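Local structure of CalS13 (Micromonospora echinospora, 4ZAS) at residues M29-V41 against I382-V396. The protein probably acts as a pyridoxal phosphate-dependent sugar aminotransferase and binds the nucleotide sugar dTDP-4-keto-6-deoxyglucose. Residues are numbered along the deposited sequence; the frame is centred on the assembly and turned at random.
Sequences MIPLSKVAMSPDV and IPVGWWLTEDDRSHV. With T46 (dTDP-4-keto-6-deoxyglucose), chain H.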
loop_
_atom_site.group_PDB
_atom_site.type_symbol
_atom_site.label_atom_id
_atom_site.label_comp_id
_atom_site.label_asym_id
_atom_site.label_seq_id
_atom_site.Cartn_x
_atom_site.Cartn_y
_atom_site.Cartn_z
ATOM N N MET A 29 2.636 8.252 -30.554
ATOM C CA MET A 29 1.511 9.094 -30.961
ATOM C C MET A 29 0.203 8.283 -31.050
ATOM O O MET A 29 -0.892 8.826 -30.883
ATOM C CB MET A 29 1.811 9.806 -32.272
ATOM C CG MET A 29 0.681 10.690 -32.733
ATOM S SD MET A 29 1.236 12.055 -33.777
ATOM C CE MET A 29 2.237 12.985 -32.612
ATOM N N ILE A 30 0.307 6.999 -31.374
ATOM C CA ILE A 30 -0.787 6.083 -31.068
ATOM C C ILE A 30 -0.345 5.324 -29.828
ATOM O O ILE A 30 0.547 4.480 -29.910
ATOM C CB ILE A 30 -1.110 5.085 -32.163
ATOM C CG1 ILE A 30 -1.621 5.753 -33.433
ATOM C CG2 ILE A 30 -2.165 4.143 -31.651
ATOM C CD1 ILE A 30 -1.952 4.730 -34.517
ATOM N N PRO A 31 -0.909 5.666 -28.659
ATOM C CA PRO A 31 -0.370 5.080 -27.425
ATOM C C PRO A 31 -0.845 3.652 -27.184
ATOM O O PRO A 31 -1.918 3.272 -27.655
ATOM C CB PRO A 31 -0.885 6.031 -26.344
ATOM C CG PRO A 31 -2.194 6.516 -26.899
ATOM C CD PRO A 31 -2.010 6.609 -28.391
ATOM N N LEU A 32 -0.047 2.885 -26.450
ATOM C CA LEU A 32 -0.379 1.514 -26.076
ATOM C C LEU A 32 -1.363 1.440 -24.882
ATOM O O LEU A 32 -2.150 0.489 -24.743
ATOM C CB LEU A 32 0.917 0.754 -25.762
ATOM C CG LEU A 32 0.842 -0.728 -25.375
ATOM C CD1 LEU A 32 0.210 -1.524 -26.503
ATOM C CD2 LEU A 32 2.246 -1.223 -25.121
ATOM N N SER A 33 -1.321 2.449 -24.022
ATOM C CA SER A 33 -2.197 2.492 -22.854
ATOM C C SER A 33 -2.700 3.906 -22.637
ATOM O O SER A 33 -2.031 4.876 -23.004
ATOM C CB SER A 33 -1.465 2.006 -21.601
ATOM O OG SER A 33 -1.181 0.621 -21.669
ATOM N N LYS A 34 -3.858 4.029 -22.003
ATOM C CA LYS A 34 -4.423 5.351 -21.783
ATOM C C LYS A 34 -5.322 5.345 -20.553
ATOM O O LYS A 34 -5.980 4.344 -20.262
ATOM C CB LYS A 34 -5.192 5.811 -23.017
ATOM C CG LYS A 34 -5.601 7.269 -22.982
ATOM C CD LYS A 34 -6.287 7.695 -24.279
ATOM C CE LYS A 34 -5.435 8.653 -25.052
ATOM N NZ LYS A 34 -5.378 9.946 -24.352
ATOM N N VAL A 35 -5.305 6.444 -19.803
ATOM C CA VAL A 35 -6.155 6.586 -18.628
ATOM C C VAL A 35 -7.614 6.769 -19.033
ATOM O O VAL A 35 -7.933 7.632 -19.840
ATOM C CB VAL A 35 -5.698 7.772 -17.751
ATOM C CG1 VAL A 35 -6.710 8.046 -16.653
ATOM C CG2 VAL A 35 -4.325 7.509 -17.174
ATOM N N ALA A 36 -8.497 5.947 -18.480
ATOM C CA ALA A 36 -9.923 6.088 -18.749
ATOM C C ALA A 36 -10.649 6.732 -17.567
ATOM O O ALA A 36 -10.940 6.075 -16.578
ATOM C CB ALA A 36 -10.542 4.739 -19.075
ATOM N N MET A 37 -10.953 8.018 -17.682
ATOM C CA MET A 37 -11.620 8.743 -16.612
ATOM C C MET A 37 -12.925 9.345 -17.130
ATOM O O MET A 37 -12.924 10.119 -18.082
ATOM C CB MET A 37 -10.725 9.856 -16.065
ATOM C CG MET A 37 -11.188 10.396 -14.726
ATOM S SD MET A 37 -10.961 9.152 -13.437
ATOM C CE MET A 37 -9.205 8.910 -13.536
ATOM N N SER A 38 -14.039 8.959 -16.528
ATOM C CA SER A 38 -15.315 9.543 -16.884
ATOM C C SER A 38 -15.237 11.036 -16.600
ATOM O O SER A 38 -14.608 11.450 -15.628
ATOM C CB SER A 38 -16.446 8.880 -16.103
ATOM O OG SER A 38 -17.658 9.586 -16.283
ATOM N N PRO A 39 -15.866 11.858 -17.442
ATOM C CA PRO A 39 -15.847 13.308 -17.187
ATOM C C PRO A 39 -16.694 13.705 -15.971
ATOM O O PRO A 39 -16.665 14.854 -15.546
ATOM C CB PRO A 39 -16.430 13.899 -18.476
ATOM C CG PRO A 39 -17.315 12.809 -19.017
ATOM C CD PRO A 39 -16.642 11.512 -18.647
ATOM N N ASP A 40 -17.440 12.745 -15.437
ATOM C CA ASP A 40 -18.364 12.969 -14.333
ATOM C C ASP A 40 -17.705 12.841 -12.958
ATOM O O ASP A 40 -18.319 13.143 -11.933
ATOM C CB ASP A 40 -19.516 11.966 -14.433
ATOM C CG ASP A 40 -20.388 12.190 -15.660
ATOM O OD1 ASP A 40 -20.578 13.361 -16.059
ATOM O OD2 ASP A 40 -20.882 11.189 -16.227
ATOM N N VAL A 41 -16.459 12.381 -12.952
ATOM C CA VAL A 41 -15.749 12.029 -11.729
ATOM C C VAL A 41 -15.634 13.197 -10.757
ATOM O O VAL A 41 -15.800 13.019 -9.555
ATOM C CB VAL A 41 -14.355 11.475 -12.052
ATOM C CG1 VAL A 41 -13.566 11.281 -10.799
ATOM C CG2 VAL A 41 -14.470 10.152 -12.751
ATOM N N ILE A 382 0.764 -4.405 -29.155
ATOM C CA ILE A 382 0.416 -3.282 -30.008
ATOM C C ILE A 382 -0.906 -2.704 -29.487
ATOM O O ILE A 382 -1.717 -3.426 -28.904
ATOM C CB ILE A 382 0.327 -3.701 -31.484
ATOM C CG1 ILE A 382 -0.886 -4.604 -31.704
ATOM C CG2 ILE A 382 1.609 -4.389 -31.922
ATOM C CD1 ILE A 382 -1.137 -4.927 -33.128
ATOM N N PRO A 383 -1.125 -1.397 -29.691
ATOM C CA PRO A 383 -2.316 -0.700 -29.201
ATOM C C PRO A 383 -3.583 -1.307 -29.738
ATOM O O PRO A 383 -3.644 -1.553 -30.936
ATOM C CB PRO A 383 -2.139 0.717 -29.738
ATOM C CG PRO A 383 -0.685 0.859 -29.958
ATOM C CD PRO A 383 -0.226 -0.487 -30.412
ATOM N N VAL A 384 -4.572 -1.532 -28.877
ATOM C CA VAL A 384 -5.828 -2.153 -29.278
ATOM C C VAL A 384 -6.998 -1.503 -28.543
ATOM O O VAL A 384 -8.156 -1.768 -28.871
ATOM C CB VAL A 384 -5.786 -3.689 -29.022
ATOM C CG1 VAL A 384 -5.924 -3.984 -27.542
ATOM C CG2 VAL A 384 -6.849 -4.439 -29.853
ATOM N N GLY A 385 -6.690 -0.634 -27.573
ATOM C CA GLY A 385 -7.694 -0.026 -26.702
ATOM C C GLY A 385 -8.774 0.884 -27.288
ATOM O O GLY A 385 -8.829 1.111 -28.501
ATOM N N TRP A 386 -9.632 1.402 -26.405
ATOM C CA TRP A 386 -10.829 2.185 -26.758
ATOM C C TRP A 386 -10.549 3.551 -27.404
ATOM O O TRP A 386 -11.465 4.191 -27.920
ATOM C CB TRP A 386 -11.708 2.390 -25.507
ATOM C CG TRP A 386 -10.935 2.914 -24.319
ATOM C CD1 TRP A 386 -10.430 2.180 -23.280
ATOM C CD2 TRP A 386 -10.544 4.277 -24.074
ATOM N NE1 TRP A 386 -9.760 3.004 -22.400
ATOM C CE2 TRP A 386 -9.817 4.292 -22.860
ATOM C CE3 TRP A 386 -10.742 5.484 -24.761
ATOM C CZ2 TRP A 386 -9.283 5.467 -22.319
ATOM C CZ3 TRP A 386 -10.212 6.651 -24.219
ATOM C CH2 TRP A 386 -9.495 6.631 -23.003
ATOM N N TRP A 387 -9.304 4.011 -27.344
ATOM C CA TRP A 387 -8.937 5.332 -27.878
ATOM C C TRP A 387 -8.579 5.286 -29.359
ATOM O O TRP A 387 -8.358 6.328 -29.986
ATOM C CB TRP A 387 -7.755 5.905 -27.108
ATOM C CG TRP A 387 -6.593 4.958 -27.107
ATOM C CD1 TRP A 387 -5.561 4.927 -28.002
ATOM C CD2 TRP A 387 -6.355 3.884 -26.179
ATOM N NE1 TRP A 387 -4.687 3.916 -27.678
ATOM C CE2 TRP A 387 -5.154 3.256 -26.567
ATOM C CE3 TRP A 387 -7.037 3.399 -25.056
ATOM C CZ2 TRP A 387 -4.612 2.159 -25.868
ATOM C CZ3 TRP A 387 -6.491 2.311 -24.349
ATOM C CH2 TRP A 387 -5.289 1.709 -24.762
ATOM N N LEU A 388 -8.493 4.082 -29.914
ATOM C CA LEU A 388 -8.171 3.947 -31.328
ATOM C C LEU A 388 -9.329 4.381 -32.225
ATOM O O LEU A 388 -10.428 3.835 -32.151
ATOM C CB LEU A 388 -7.793 2.506 -31.664
ATOM C CG LEU A 388 -6.500 1.915 -31.122
ATOM C CD1 LEU A 388 -6.212 0.596 -31.825
ATOM C CD2 LEU A 388 -5.378 2.880 -31.354
ATOM N N THR A 389 -9.068 5.335 -33.111
ATOM C CA THR A 389 -10.043 5.669 -34.135
ATOM C C THR A 389 -9.972 4.624 -35.220
ATOM O O THR A 389 -8.999 3.867 -35.310
ATOM C CB THR A 389 -9.776 7.016 -34.776
ATOM O OG1 THR A 389 -8.578 6.920 -35.561
ATOM C CG2 THR A 389 -9.637 8.101 -33.718
ATOM N N GLU A 390 -10.996 4.592 -36.056
ATOM C CA GLU A 390 -11.014 3.652 -37.167
ATOM C C GLU A 390 -9.780 3.871 -38.049
ATOM O O GLU A 390 -9.150 2.914 -38.480
ATOM C CB GLU A 390 -12.311 3.778 -37.956
ATOM C CG GLU A 390 -12.622 2.548 -38.782
ATOM C CD GLU A 390 -13.976 2.629 -39.467
ATOM O OE1 GLU A 390 -14.999 2.369 -38.791
ATOM O OE2 GLU A 390 -14.010 2.968 -40.671
ATOM N N ASP A 391 -9.396 5.126 -38.260
ATOM C CA ASP A 391 -8.184 5.402 -39.022
ATOM C C ASP A 391 -6.934 4.910 -38.264
ATOM O O ASP A 391 -6.050 4.324 -38.891
ATOM C CB ASP A 391 -8.045 6.905 -39.342
ATOM C CG ASP A 391 -9.038 7.392 -40.402
ATOM O OD1 ASP A 391 -9.647 6.566 -41.122
ATOM O OD2 ASP A 391 -9.195 8.623 -40.524
ATOM N N ASP A 392 -6.862 5.117 -36.938
ATOM C CA ASP A 392 -5.713 4.633 -36.143
ATOM C C ASP A 392 -5.481 3.120 -36.302
ATOM O O ASP A 392 -4.342 2.659 -36.467
ATOM C CB ASP A 392 -5.882 4.957 -34.644
ATOM C CG ASP A 392 -5.774 6.452 -34.328
ATOM O OD1 ASP A 392 -5.121 7.190 -35.100
ATOM O OD2 ASP A 392 -6.302 6.881 -33.268
ATOM N N ARG A 393 -6.580 2.369 -36.271
ATOM C CA ARG A 393 -6.601 0.909 -36.375
ATOM C C ARG A 393 -6.081 0.421 -37.747
ATOM O O ARG A 393 -5.315 -0.544 -37.847
ATOM C CB ARG A 393 -8.030 0.434 -36.149
ATOM C CG ARG A 393 -8.171 -0.959 -35.615
ATOM C CD ARG A 393 -9.634 -1.230 -35.286
ATOM N NE ARG A 393 -10.493 -1.007 -36.443
ATOM C CZ ARG A 393 -11.820 -1.079 -36.416
ATOM N NH1 ARG A 393 -12.452 -1.340 -35.274
ATOM N NH2 ARG A 393 -12.513 -0.889 -37.543
ATOM N N SER A 394 -6.529 1.091 -38.804
ATOM C CA SER A 394 -6.080 0.808 -40.159
ATOM C C SER A 394 -4.584 1.045 -40.287
ATOM O O SER A 394 -3.875 0.292 -40.952
ATOM C CB SER A 394 -6.817 1.692 -41.162
ATOM O OG SER A 394 -8.207 1.429 -41.145
ATOM N N HIS A 395 -4.118 2.103 -39.638
ATOM C CA HIS A 395 -2.726 2.498 -39.710
ATOM C C HIS A 395 -1.781 1.457 -39.144
ATOM O O HIS A 395 -0.694 1.254 -39.678
ATOM C CB HIS A 395 -2.517 3.812 -38.980
ATOM C CG HIS A 395 -1.120 4.319 -39.073
ATOM N ND1 HIS A 395 -0.531 4.662 -40.268
ATOM C CD2 HIS A 395 -0.178 4.514 -38.120
ATOM C CE1 HIS A 395 0.709 5.059 -40.049
ATOM N NE2 HIS A 395 0.948 4.976 -38.753
ATOM N N VAL A 396 -2.188 0.833 -38.043
ATOM C CA VAL A 396 -1.430 -0.249 -37.424
ATOM C C VAL A 396 -1.311 -1.432 -38.368
ATOM O O VAL A 396 -0.214 -1.913 -38.665
ATOM C CB VAL A 396 -2.074 -0.681 -36.111
ATOM C CG1 VAL A 396 -1.445 -1.980 -35.612
ATOM C CG2 VAL A 396 -1.966 0.436 -35.084
HETATM C C4 T46 H . 2.068 -2.507 -14.729
HETATM C C5 T46 H . 2.522 -2.525 -16.220
HETATM C C6 T46 H . 2.010 -3.791 -16.837
HETATM C C21 T46 H . -0.431 7.496 -18.738
HETATM O O21 T46 H . -0.750 8.094 -19.723
HETATM N N31 T46 H . -0.876 7.877 -17.334
HETATM C C41 T46 H . -0.471 7.126 -16.151
HETATM O O41 T46 H . -0.852 7.469 -15.086
HETATM C C51 T46 H . 0.393 5.955 -16.272
HETATM C C5A T46 H . 0.800 5.175 -14.985
HETATM C C61 T46 H . 0.859 5.531 -17.610
HETATM N N11 T46 H . 0.461 6.271 -18.812
HETATM C C1, T46 H . 0.906 5.897 -20.180
HETATM C C2, T46 H . 2.223 6.180 -20.303
HETATM C C3, T46 H . 2.946 4.898 -21.029
HETATM O O3, T46 H . 3.071 5.219 -22.450
HETATM O O4, T46 H . 0.711 4.434 -20.494
HETATM C C4, T46 H . 2.190 3.876 -20.876
HETATM C C5, T46 H . 2.712 2.955 -19.751
HETATM O O5, T46 H . 3.042 3.765 -18.615
HETATM P P T46 H . 4.183 3.184 -17.557
HETATM O O1P T46 H . 5.498 3.917 -17.774
HETATM O O2P T46 H . 3.681 3.379 -16.145
HETATM O OPP T46 H . 4.330 1.542 -17.869
HETATM P P2 T46 H . 4.948 0.371 -16.826
HETATM O O4P T46 H . 5.598 -0.764 -17.612
HETATM O O3P T46 H . 5.958 1.029 -15.906
HETATM O O1 T46 H . 3.764 -0.258 -15.866
HETATM C C1 T46 H . 2.449 -0.124 -16.236
HETATM C C2 T46 H . 1.716 -0.009 -14.934
HETATM O O2 T46 H . 2.128 1.241 -14.288
HETATM C C3 T46 H . 2.128 -1.138 -14.077
HETATM O O3 T46 H . 1.341 -1.147 -12.851
HETATM O O4 T46 H . 1.756 -3.490 -14.166
HETATM O O5 T46 H . 2.068 -1.348 -16.960
HETATM O O HOH W 1 -4.050 -1.317 -26.085
HETATM O O HOH W 2 -7.948 2.619 -20.199
#
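Trp387 lays its indole against residues 31-34. Its NE1 gives a bent hydrogen bond to Pro31 O (2.8 Å, N-H...O angle 135°), while the CZ2 corner of the same edge meets Leu32 O at 3.2 Å. Over one face of the six-membered ring sits Lys34 CB, a CH-pi contact 3.9 Å from the centroid; the opposite face is covered by Gly385 CA, where a side chain would have no room. With chi1 at 55°, CG of Trp387 is wedged between its own backbone N and carbonyl, which swings the indole back over Gly385. Were an alanine here instead, Pro31 O would probably lose this donor, a gap would open beneath Lys34 CB, and Trp386 would lose the cover that CE3 of Trp387 gives the centre of its ring. Trp386 in turn brings CZ2 to within 3.6 Å of Ala36 CB, and its NE1 reaches Lys34 O through a water. A second water links Leu32 O to Val384 N. At the other end Ile30 splits its branches: its side chain and that of Leu388 cross at about a right angle, CG2 of Ile30 3.5 Å from CD2 of Leu388, and CD1 runs on to Asp392 CB and the edge of His395. Asp392 and Thr389 form the capping box that starts helix 390-401.

On its other side, segment 29-41 places Ser33 and Val35 against the bound nucleotide sugar, and Val35 also packs on Gly52 of the second subunit. Following strand 379-382, Pro383 O, Val384 O and Trp386 O bond Tyr302, Asn298 and Arg294 of helix 275-305; Ala36 rests on Leu291 of that helix.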